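Bradyzoite pseudokinase 1 (Toxoplasma gondii, PDB 6M7Z) is a divergent kinase lacking the glycine-rich loop that regulates the membrane ultrastructure of the parasitophorous vacuole. Local coordinates at residues L160-S169 against L185-I194. Residues are numbered along the deposited sequence; the frame is centred on the assembly and turned at random.
Sequences LHNLGLLHRS and LGGLDTAAPI
The imidazole of His-167 is held against the backbone of Gly-186. With CG anti to the backbone N (chi1 -173°), the ring swings back toward 185-194. NE2 donates to Gly-186 O at 2.8 Å, within both the ring plane and the carbonyl plane. ND1 accepts from Ser-169 N, also in the ring plane, at 3.1 Å. Bonds at both nitrogens thus fix the ring's rotation. Leu-185 CD1 and Leu-188 CD2 both pack obliquely at its CD2 atom.

Thr-190 OG1 donates to His-167 O at 2.7 Å and also lies hydrogen-bonded to Ser-169 OG. A water joins Ser-169 OG to Gly-187 O. Arg-168 bends at chi3 (-62°), and its NE (2.8 Å) and NH2 (3.0 Å) grip Thr-190 O side-on, near the guanidinium plane. Ala-192 CB covers one guanidinium face, 3.5 Å from NE.

Leu-166 and Ala-192 form an antiparallel hydrogen-bonded pair. Beyond it, the side chain of Leu-166 crosses that of Ile-194 at about a right angle, CG to CG1 3.9 Å. Asp-233 on helix 230-248 accepts from the backbone N of His-167 and Arg-168.

The arrangement matches the protein kinase catalytic loop, with His-167 to Ser-169 as a divergent HRD motif. Its histidine bonds Gly-186, just before Gly-187, which probably occupies the position of the DFG aspartate. Strand 165-166 precedes this loop, and its antiparallel partner 192-193 lies early in the activation segment.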
loop_
_atom_site.group_PDB
_atom_site.type_symbol
_atom_site.label_atom_id
_atom_site.label_comp_id
_atom_site.label_asym_id
_atom_site.label_seq_id
_atom_site.Cartn_x
_atom_site.Cartn_y
_atom_site.Cartn_z
ATOM N N LEU A 160 1.096 -1.881 10.667
ATOM C CA LEU A 160 1.936 -0.702 10.473
ATOM C C LEU A 160 2.133 0.033 11.807
ATOM O O LEU A 160 3.239 0.461 12.133
ATOM C CB LEU A 160 1.307 0.211 9.419
ATOM C CG LEU A 160 2.176 1.381 8.957
ATOM C CD1 LEU A 160 3.396 0.912 8.166
ATOM C CD2 LEU A 160 1.351 2.333 8.114
ATOM N N HIS A 161 1.056 0.175 12.584
ATOM C CA HIS A 161 1.127 0.792 13.925
ATOM C C HIS A 161 2.114 0.033 14.825
ATOM O O HIS A 161 2.878 0.666 15.544
ATOM C CB HIS A 161 -0.279 0.925 14.539
ATOM C CG HIS A 161 -1.120 1.960 13.871
ATOM N ND1 HIS A 161 -2.419 2.215 14.251
ATOM C CD2 HIS A 161 -0.864 2.778 12.827
ATOM C CE1 HIS A 161 -2.899 3.213 13.535
ATOM N NE2 HIS A 161 -1.980 3.536 12.621
ATOM N N ASN A 162 2.130 -1.307 14.743
ATOM C CA ASN A 162 3.033 -2.154 15.548
ATOM C C ASN A 162 4.516 -1.880 15.238
ATOM O O ASN A 162 5.365 -2.202 16.055
ATOM C CB ASN A 162 2.762 -3.648 15.350
ATOM C CG ASN A 162 1.428 -4.102 15.926
ATOM O OD1 ASN A 162 0.815 -3.401 16.736
ATOM N ND2 ASN A 162 0.947 -5.263 15.499
ATOM N N LEU A 163 4.833 -1.316 14.071
ATOM C CA LEU A 163 6.214 -0.949 13.716
ATOM C C LEU A 163 6.521 0.498 14.141
ATOM O O LEU A 163 7.602 1.008 13.855
ATOM C CB LEU A 163 6.416 -1.097 12.204
ATOM C CG LEU A 163 6.230 -2.499 11.632
ATOM C CD1 LEU A 163 6.084 -2.475 10.095
ATOM C CD2 LEU A 163 7.414 -3.362 12.028
ATOM N N GLY A 164 5.562 1.166 14.792
ATOM C CA GLY A 164 5.720 2.537 15.264
ATOM C C GLY A 164 5.476 3.582 14.176
ATOM O O GLY A 164 6.005 4.703 14.261
ATOM N N LEU A 165 4.672 3.249 13.155
ATOM C CA LEU A 165 4.434 4.148 12.018
ATOM C C LEU A 165 2.932 4.434 11.882
ATOM O O LEU A 165 2.104 3.510 11.915
ATOM C CB LEU A 165 4.970 3.506 10.732
ATOM C CG LEU A 165 6.491 3.374 10.637
ATOM C CD1 LEU A 165 6.888 2.525 9.442
ATOM C CD2 LEU A 165 7.156 4.741 10.557
ATOM N N LEU A 166 2.595 5.716 11.690
ATOM C CA LEU A 166 1.308 6.134 11.144
ATOM C C LEU A 166 1.386 6.101 9.619
ATOM O O LEU A 166 2.475 6.337 9.038
ATOM C CB LEU A 166 1.009 7.561 11.587
ATOM C CG LEU A 166 0.762 7.733 13.083
ATOM C CD1 LEU A 166 0.528 9.180 13.449
ATOM C CD2 LEU A 166 -0.404 6.883 13.553
ATOM N N HIS A 167 0.225 5.860 8.975
ATOM C CA HIS A 167 0.132 5.901 7.518
ATOM C C HIS A 167 -0.000 7.349 7.036
ATOM O O HIS A 167 0.772 7.799 6.179
ATOM C CB HIS A 167 -1.018 5.031 7.017
ATOM C CG HIS A 167 -1.039 4.902 5.528
ATOM N ND1 HIS A 167 -1.473 5.922 4.717
ATOM C CD2 HIS A 167 -0.668 3.893 4.703
ATOM C CE1 HIS A 167 -1.398 5.533 3.459
ATOM N NE2 HIS A 167 -0.879 4.312 3.421
ATOM N N ARG A 168 -1.030 8.024 7.555
ATOM C CA ARG A 168 -1.310 9.472 7.391
ATOM C C ARG A 168 -2.080 9.803 6.105
ATOM O O ARG A 168 -2.498 10.922 6.003
ATOM C CB ARG A 168 -0.039 10.326 7.491
ATOM C CG ARG A 168 0.701 10.175 8.818
ATOM C CD ARG A 168 1.667 11.318 9.101
ATOM N NE ARG A 168 2.720 11.382 8.084
ATOM C CZ ARG A 168 3.249 12.506 7.596
ATOM N NH1 ARG A 168 3.056 13.665 8.223
ATOM N NH2 ARG A 168 3.915 12.458 6.455
ATOM N N SER A 169 -2.317 8.869 5.169
ATOM C CA SER A 169 -3.083 9.194 3.945
ATOM C C SER A 169 -3.970 8.020 3.485
ATOM O O SER A 169 -4.101 7.759 2.295
ATOM C CB SER A 169 -2.142 9.651 2.850
ATOM O OG SER A 169 -1.234 8.625 2.446
ATOM N N LEU A 185 -1.700 -3.133 2.219
ATOM C CA LEU A 185 -1.672 -1.700 2.406
ATOM C C LEU A 185 -0.387 -1.145 1.801
ATOM O O LEU A 185 0.711 -1.551 2.176
ATOM C CB LEU A 185 -1.735 -1.388 3.897
ATOM C CG LEU A 185 -1.681 0.088 4.277
ATOM C CD1 LEU A 185 -2.766 0.887 3.552
ATOM C CD2 LEU A 185 -1.819 0.236 5.784
ATOM N N GLY A 186 -0.557 -0.189 0.882
ATOM C CA GLY A 186 0.541 0.529 0.217
ATOM C C GLY A 186 0.441 2.032 0.480
ATOM O O GLY A 186 -0.112 2.476 1.521
ATOM N N GLY A 187 0.994 2.811 -0.457
ATOM C CA GLY A 187 1.086 4.242 -0.322
ATOM C C GLY A 187 1.899 4.656 0.895
ATOM O O GLY A 187 1.568 5.633 1.561
ATOM N N LEU A 188 2.990 3.923 1.161
ATOM C CA LEU A 188 3.734 4.076 2.408
ATOM C C LEU A 188 4.716 5.252 2.376
ATOM O O LEU A 188 5.374 5.516 3.387
ATOM C CB LEU A 188 4.470 2.764 2.695
ATOM C CG LEU A 188 3.570 1.553 2.931
ATOM C CD1 LEU A 188 4.436 0.343 3.303
ATOM C CD2 LEU A 188 2.541 1.844 4.017
ATOM N N ASP A 189 4.799 5.981 1.255
ATOM C CA ASP A 189 5.646 7.183 1.164
ATOM C C ASP A 189 5.199 8.258 2.167
ATOM O O ASP A 189 5.988 9.128 2.495
ATOM C CB ASP A 189 5.675 7.765 -0.259
ATOM C CG ASP A 189 4.307 8.055 -0.853
ATOM O OD1 ASP A 189 3.504 7.085 -1.019
ATOM O OD2 ASP A 189 4.035 9.232 -1.137
ATOM N N THR A 190 3.949 8.236 2.640
ATOM C CA THR A 190 3.457 9.258 3.604
ATOM C C THR A 190 3.645 8.813 5.057
ATOM O O THR A 190 3.338 9.594 5.963
ATOM C CB THR A 190 1.985 9.625 3.382
ATOM O OG1 THR A 190 1.185 8.460 3.622
ATOM C CG2 THR A 190 1.736 10.158 1.984
ATOM N N ALA A 191 4.117 7.584 5.277
ATOM C CA ALA A 191 4.213 7.030 6.629
ATOM C C ALA A 191 5.261 7.794 7.444
ATOM O O ALA A 191 6.218 8.350 6.891
ATOM C CB ALA A 191 4.552 5.566 6.571
ATOM N N ALA A 192 5.054 7.839 8.760
ATOM C CA ALA A 192 5.922 8.625 9.670
ATOM C C ALA A 192 5.774 8.077 11.087
ATOM O O ALA A 192 4.770 7.449 11.406
ATOM C CB ALA A 192 5.560 10.099 9.630
ATOM N N PRO A 193 6.758 8.297 11.982
ATOM C CA PRO A 193 6.703 7.733 13.326
ATOM C C PRO A 193 5.545 8.297 14.169
ATOM O O PRO A 193 5.222 9.463 14.048
ATOM C CB PRO A 193 8.043 8.139 13.967
ATOM C CG PRO A 193 8.922 8.582 12.816
ATOM C CD PRO A 193 7.969 9.095 11.762
ATOM N N ILE A 194 4.964 7.445 15.016
ATOM C CA ILE A 194 4.082 7.838 16.100
ATOM C C ILE A 194 4.943 8.561 17.133
ATOM O O ILE A 194 4.620 9.661 17.483
ATOM C CB ILE A 194 3.389 6.626 16.762
ATOM C CG1 ILE A 194 2.677 5.696 15.766
ATOM C CG2 ILE A 194 2.463 7.092 17.881
ATOM C CD1 ILE A 194 2.399 4.317 16.333
HETATM O O HOH W 1 -0.556 6.990 0.489
#